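Local coordinates for taurine dioxygenase (Burkholderia ambifaria, PDB 5VN6), which probably catalyses the iron- and 2-oxoglutarate-dependent hydroxylation of taurine, the step that releases its sulfonate as sulfite, at residues M9-L14 and A20-V25; G35-I40 and V63-R68. All blocks are in the same frame, centred on the assembly; numbering follows the deposited sequence.

How the interactions relate
Interaction 1 comes first in the chain and is complete before interaction 2 begins: the hairpin 10-13/20-23 forms one margin of the seven-stranded mixed sheet, whereas helices 34-47 and 59-67 meet in interaction 2. Hairpin and helices follow one another in the N-terminal part of the chain, and strand 49-52, between the two helices, pairs with 20-23. The contact centres lie about 15 Å apart, on the same side of the chain's centre. The two touch directly, Met9 and Leu22 of interaction 1 packing on Leu36, Glu39 and Ile40 of helix 34-47. That helix therefore ties the sheet margin to helix 59-67, away from the metal site.

Interaction 1 of 2, residues M9-L14 and A20-V25; sequences MRVEPL and AELLGV
Arg10 and Leu23 meet twice, through backbone and side chain. Their main chains exchange a pair of hydrogen bonds, Leu23 N to Arg10 O at 2.9 Å and Arg10 N to Leu23 O at 3.2 Å. Above this pair the guanidinium of Arg10 lays one face over Leu23, Arg10 NH2 lying 3.6 Å from Leu23 CB, because the arginine chain bends at chi3 (-67°) and turns across Leu23 at about a right angle. From the other flank Glu12 reaches the same leucine, its OE2 3.4 Å from Leu23 CD1. Glu12 and Glu21 form the second hydrogen-bonded pair, Glu12 N to Glu21 O and Glu21 N to Glu12 O, both 2.9 Å. This is an antiparallel beta hairpin, at the margin of the mixed sheet of a TauD/TfdA dioxygenase of the cupin clan. On the opposite face, at the non-hydrogen-bonded positions, Val11 sends its two methyls to different partners: CG1 touches Ala20 CB at 3.8 Å and CG2 touches Leu22 CD2 at 4.0 Å. Beyond the paired strands, Met9 CB presses on Val25 CG2 at 3.4 Å, a tight carbon contact. Met9 and Val11 also rest on helix 34-47. Ala20 and Leu22 hydrogen-bond through their backbones to strand 49-52, and Pro13 packs on Val129 of the second subunit.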
loop_
_atom_site.group_PDB
_atom_site.type_symbol
_atom_site.label_atom_id
_atom_site.label_comp_id
_atom_site.label_asym_id
_atom_site.label_seq_id
_atom_site.Cartn_x
_atom_site.Cartn_y
_atom_site.Cartn_z
ATOM N N MET A 9 -15.781 -26.110 -2.566
ATOM C CA MET A 9 -14.533 -25.522 -2.100
ATOM C C MET A 9 -14.818 -24.290 -1.255
ATOM O O MET A 9 -15.871 -23.669 -1.390
ATOM C CB MET A 9 -13.634 -25.166 -3.285
ATOM C CG MET A 9 -14.219 -24.157 -4.275
ATOM S SD MET A 9 -12.982 -23.461 -5.412
ATOM C CE MET A 9 -13.895 -22.097 -6.115
ATOM N N ARG A 10 -13.874 -23.938 -0.385
ATOM C CA ARG A 10 -14.016 -22.809 0.527
ATOM C C ARG A 10 -13.366 -21.581 -0.092
ATOM O O ARG A 10 -12.218 -21.645 -0.546
ATOM C CB ARG A 10 -13.393 -23.114 1.892
ATOM C CG ARG A 10 -13.995 -24.341 2.574
ATOM C CD ARG A 10 -13.637 -24.441 4.068
ATOM N NE ARG A 10 -12.216 -24.688 4.331
ATOM C CZ ARG A 10 -11.588 -25.836 4.073
ATOM N NH1 ARG A 10 -12.240 -26.855 3.521
ATOM N NH2 ARG A 10 -10.298 -25.963 4.357
ATOM N N VAL A 11 -14.112 -20.483 -0.150
ATOM C CA VAL A 11 -13.613 -19.217 -0.672
ATOM C C VAL A 11 -13.548 -18.240 0.492
ATOM O O VAL A 11 -14.577 -17.928 1.104
ATOM C CB VAL A 11 -14.499 -18.674 -1.800
ATOM C CG1 VAL A 11 -13.931 -17.347 -2.322
ATOM C CG2 VAL A 11 -14.637 -19.700 -2.937
ATOM N N GLU A 12 -12.348 -17.753 0.799
ATOM C CA GLU A 12 -12.139 -16.871 1.951
ATOM C C GLU A 12 -11.561 -15.534 1.511
ATOM O O GLU A 12 -10.343 -15.429 1.282
ATOM C CB GLU A 12 -11.229 -17.535 2.985
ATOM C CG GLU A 12 -11.948 -18.572 3.864
ATOM C CD GLU A 12 -11.165 -18.941 5.124
ATOM O OE1 GLU A 12 -10.209 -18.213 5.480
ATOM O OE2 GLU A 12 -11.508 -19.958 5.763
ATOM N N PRO A 13 -12.381 -14.492 1.365
ATOM C CA PRO A 13 -11.845 -13.187 0.951
ATOM C C PRO A 13 -10.832 -12.661 1.959
ATOM O O PRO A 13 -10.956 -12.883 3.162
ATOM C CB PRO A 13 -13.089 -12.290 0.882
ATOM C CG PRO A 13 -14.252 -13.243 0.755
ATOM C CD PRO A 13 -13.849 -14.493 1.484
ATOM N N LEU A 14 -9.797 -11.993 1.448
ATOM C CA LEU A 14 -8.765 -11.395 2.287
ATOM C C LEU A 14 -9.115 -9.978 2.717
ATOM O O LEU A 14 -8.676 -9.536 3.788
ATOM C CB LEU A 14 -7.418 -11.364 1.549
ATOM C CG LEU A 14 -6.560 -12.631 1.519
ATOM C CD1 LEU A 14 -7.198 -13.702 0.629
ATOM C CD2 LEU A 14 -5.165 -12.301 1.042
ATOM N N ALA A 20 -9.070 -13.428 -2.683
ATOM C CA ALA A 20 -9.637 -14.499 -1.873
ATOM C C ALA A 20 -8.734 -15.718 -1.958
ATOM O O ALA A 20 -8.142 -15.991 -3.008
ATOM C CB ALA A 20 -11.046 -14.893 -2.326
ATOM N N GLU A 21 -8.640 -16.447 -0.843
ATOM C CA GLU A 21 -7.907 -17.700 -0.795
ATOM C C GLU A 21 -8.867 -18.853 -1.054
ATOM O O GLU A 21 -9.992 -18.878 -0.542
ATOM C CB GLU A 21 -7.191 -17.897 0.557
ATOM C CG GLU A 21 -6.436 -19.232 0.615
ATOM C CD GLU A 21 -5.521 -19.409 1.834
ATOM O OE1 GLU A 21 -5.353 -18.456 2.620
ATOM O OE2 GLU A 21 -4.993 -20.536 2.021
ATOM N N LEU A 22 -8.416 -19.801 -1.865
ATOM C CA LEU A 22 -9.159 -21.015 -2.147
ATOM C C LEU A 22 -8.620 -22.118 -1.252
ATOM O O LEU A 22 -7.416 -22.383 -1.256
ATOM C CB LEU A 22 -9.006 -21.400 -3.621
ATOM C CG LEU A 22 -9.494 -20.379 -4.652
ATOM C CD1 LEU A 22 -9.531 -21.024 -6.040
ATOM C CD2 LEU A 22 -10.863 -19.827 -4.273
ATOM N N LEU A 23 -9.505 -22.760 -0.495
ATOM C CA LEU A 23 -9.130 -23.827 0.422
ATOM C C LEU A 23 -9.793 -25.134 0.002
ATOM O O LEU A 23 -10.872 -25.142 -0.598
ATOM C CB LEU A 23 -9.526 -23.486 1.858
ATOM C CG LEU A 23 -8.880 -22.193 2.375
ATOM C CD1 LEU A 23 -9.854 -21.446 3.221
ATOM C CD2 LEU A 23 -7.639 -22.517 3.181
ATOM N N GLY A 24 -9.135 -26.244 0.339
ATOM C CA GLY A 24 -9.601 -27.544 -0.110
ATOM C C GLY A 24 -9.582 -27.699 -1.611
ATOM O O GLY A 24 -10.450 -28.377 -2.169
ATOM N N VAL A 25 -8.621 -27.072 -2.287
ATOM C CA VAL A 25 -8.547 -27.073 -3.741
ATOM C C VAL A 25 -7.149 -27.495 -4.162
ATOM O O VAL A 25 -6.159 -26.874 -3.762
ATOM C CB VAL A 25 -8.867 -25.690 -4.338
ATOM C CG1 VAL A 25 -8.436 -25.638 -5.795
ATOM C CG2 VAL A 25 -10.331 -25.386 -4.207
#

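Interaction 2 of 2, residues G35-I40 and V63-R68; sequences GLFAEI and VAFARR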
loop_
_atom_site.group_PDB
_atom_site.type_symbol
_atom_site.label_atom_id
_atom_site.label_comp_id
_atom_site.label_asym_id
_atom_site.label_seq_id
_atom_site.Cartn_x
_atom_site.Cartn_y
_atom_site.Cartn_z
ATOM N N GLY A 35 -16.322 -28.859 -13.782
ATOM C CA GLY A 35 -17.086 -28.118 -12.793
ATOM C C GLY A 35 -16.195 -27.349 -11.835
ATOM O O GLY A 35 -16.418 -26.161 -11.578
ATOM N N LEU A 36 -15.132 -27.994 -11.343
ATOM C CA LEU A 36 -14.216 -27.290 -10.452
ATOM C C LEU A 36 -13.572 -26.106 -11.164
ATOM O O LEU A 36 -13.463 -25.013 -10.594
ATOM C CB LEU A 36 -13.149 -28.243 -9.908
ATOM C CG LEU A 36 -12.065 -27.541 -9.070
ATOM C CD1 LEU A 36 -12.686 -26.814 -7.882
ATOM C CD2 LEU A 36 -11.007 -28.507 -8.586
ATOM N N PHE A 37 -13.154 -26.293 -12.420
ATOM C CA PHE A 37 -12.536 -25.174 -13.123
ATOM C C PHE A 37 -13.518 -24.034 -13.345
ATOM O O PHE A 37 -13.134 -22.862 -13.253
ATOM C CB PHE A 37 -11.955 -25.582 -14.475
ATOM C CG PHE A 37 -11.337 -24.419 -15.177
ATOM C CD1 PHE A 37 -10.138 -23.906 -14.731
ATOM C CD2 PHE A 37 -11.997 -23.775 -16.210
ATOM C CE1 PHE A 37 -9.572 -22.803 -15.319
ATOM C CE2 PHE A 37 -11.439 -22.665 -16.809
ATOM C CZ PHE A 37 -10.223 -22.176 -16.363
ATOM N N ALA A 38 -14.766 -24.355 -13.708
ATOM C CA ALA A 38 -15.777 -23.318 -13.904
ATOM C C ALA A 38 -15.926 -22.438 -12.665
ATOM O O ALA A 38 -15.949 -21.204 -12.762
ATOM C CB ALA A 38 -17.118 -23.956 -14.278
ATOM N N GLU A 39 -16.011 -23.058 -11.487
ATOM C CA GLU A 39 -16.156 -22.288 -10.256
ATOM C C GLU A 39 -14.934 -21.406 -9.995
ATOM O O GLU A 39 -15.071 -20.228 -9.647
ATOM C CB GLU A 39 -16.405 -23.231 -9.084
ATOM C CG GLU A 39 -17.827 -23.174 -8.543
ATOM C CD GLU A 39 -18.177 -21.831 -7.912
ATOM O OE1 GLU A 39 -19.027 -21.116 -8.482
ATOM O OE2 GLU A 39 -17.605 -21.490 -6.852
ATOM N N ILE A 40 -13.730 -21.957 -10.164
ATOM C CA ILE A 40 -12.517 -21.165 -10.001
ATOM C C ILE A 40 -12.540 -19.963 -10.933
ATOM O O ILE A 40 -12.182 -18.845 -10.544
ATOM C CB ILE A 40 -11.280 -22.043 -10.251
ATOM C CG1 ILE A 40 -11.185 -23.145 -9.188
ATOM C CG2 ILE A 40 -10.021 -21.186 -10.296
ATOM C CD1 ILE A 40 -9.957 -24.044 -9.342
ATOM N N VAL A 63 1.179 -25.666 -16.105
ATOM C CA VAL A 63 0.942 -25.216 -17.468
ATOM C C VAL A 63 -0.463 -25.596 -17.921
ATOM O O VAL A 63 -1.204 -24.767 -18.457
ATOM C CB VAL A 63 2.022 -25.815 -18.390
ATOM C CG1 VAL A 63 1.559 -25.854 -19.833
ATOM C CG2 VAL A 63 3.317 -25.017 -18.250
ATOM N N ALA A 64 -0.854 -26.853 -17.703
ATOM C CA ALA A 64 -2.166 -27.314 -18.148
ATOM C C ALA A 64 -3.305 -26.611 -17.411
ATOM O O ALA A 64 -4.375 -26.394 -17.994
ATOM C CB ALA A 64 -2.277 -28.826 -17.982
ATOM N N PHE A 65 -3.113 -26.255 -16.137
ATOM C CA PHE A 65 -4.146 -25.483 -15.450
ATOM C C PHE A 65 -4.294 -24.102 -16.073
ATOM O O PHE A 65 -5.414 -23.646 -16.327
ATOM C CB PHE A 65 -3.842 -25.366 -13.953
ATOM C CG PHE A 65 -4.739 -24.381 -13.224
ATOM C CD1 PHE A 65 -6.054 -24.707 -12.924
ATOM C CD2 PHE A 65 -4.270 -23.124 -12.855
ATOM C CE1 PHE A 65 -6.885 -23.798 -12.260
ATOM C CE2 PHE A 65 -5.095 -22.219 -12.189
ATOM C CZ PHE A 65 -6.409 -22.566 -11.890
ATOM N N ALA A 66 -3.171 -23.415 -16.319
ATOM C CA ALA A 66 -3.237 -22.068 -16.881
ATOM C C ALA A 66 -3.842 -22.076 -18.275
ATOM O O ALA A 66 -4.531 -21.128 -18.667
ATOM C CB ALA A 66 -1.847 -21.449 -16.924
ATOM N N ARG A 67 -3.589 -23.144 -19.028
ATOM C CA ARG A 67 -4.089 -23.283 -20.387
ATOM C C ARG A 67 -5.618 -23.345 -20.429
ATOM O O ARG A 67 -6.230 -22.989 -21.439
ATOM C CB ARG A 67 -3.449 -24.541 -20.983
ATOM C CG ARG A 67 -3.898 -24.922 -22.331
ATOM C CD ARG A 67 -3.365 -23.965 -23.353
ATOM N NE ARG A 67 -3.849 -24.381 -24.659
ATOM C CZ ARG A 67 -5.076 -24.131 -25.093
ATOM N NH1 ARG A 67 -5.923 -23.461 -24.315
ATOM N NH2 ARG A 67 -5.458 -24.556 -26.296
ATOM N N ARG A 68 -6.249 -23.780 -19.338
ATOM C CA ARG A 68 -7.704 -23.742 -19.218
ATOM C C ARG A 68 -8.286 -22.336 -19.345
ATOM O O ARG A 68 -9.479 -22.199 -19.629
ATOM C CB ARG A 68 -8.117 -24.330 -17.873
ATOM C CG ARG A 68 -7.855 -25.790 -17.714
ATOM C CD ARG A 68 -8.964 -26.563 -18.350
ATOM N NE ARG A 68 -9.697 -27.356 -17.373
ATOM C CZ ARG A 68 -10.957 -27.749 -17.529
ATOM N NH1 ARG A 68 -11.632 -27.423 -18.624
ATOM N NH2 ARG A 68 -11.540 -28.475 -16.589
#
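Phe65, the first residue of 63-68 to reach across, directs its ring at two side chains of helix 34-47. Its CZ lies 4.2 Å from Ile40 CG2, the methyl arriving at the edge of the phenylalanine ring. Its CE1 is 4.1 Å from Phe37 CD1 and sits at the edge of the Phe37 ring, near that ring's plane. Three residues on, Arg68 makes the closer approach. Its CB stands over one face of Phe37, 3.5 Å from the ring centroid and 23° off the normal, a CH-pi contact displaced toward the rim at CE1 and CZ. The Arg68 chain then folds at chi2 and chi3, running back along the phenylalanine. This brings the guanidinium over the stem of Phe37: Arg68 NH2 is 3.6 Å from Phe37 CB, and the two flat groups are inclined by only 21°. Phe37 meets these partners by extending from its helix with CG anti to the backbone N (chi1 180°). Beyond the pair, Arg68 NH2 forms a salt bridge with Asp34 and a hydrogen bond to the carbonyl oxygen of Ala30; with NE and NH1 also hydrogen-bonded outside the two segments, the guanidinium is probably held firmly over the phenylalanine. Phe69 adds an edge-to-face partner to Phe37, while Leu27 and Ala30 of helix 27-32 and Val120 of strand 118-125 pack on Phe65. The result is a buried aromatic contact between helices 34-47 and 59-67, which pack on the main beta-sheet of the double-stranded beta-helix fold of the TauD/TfdA family.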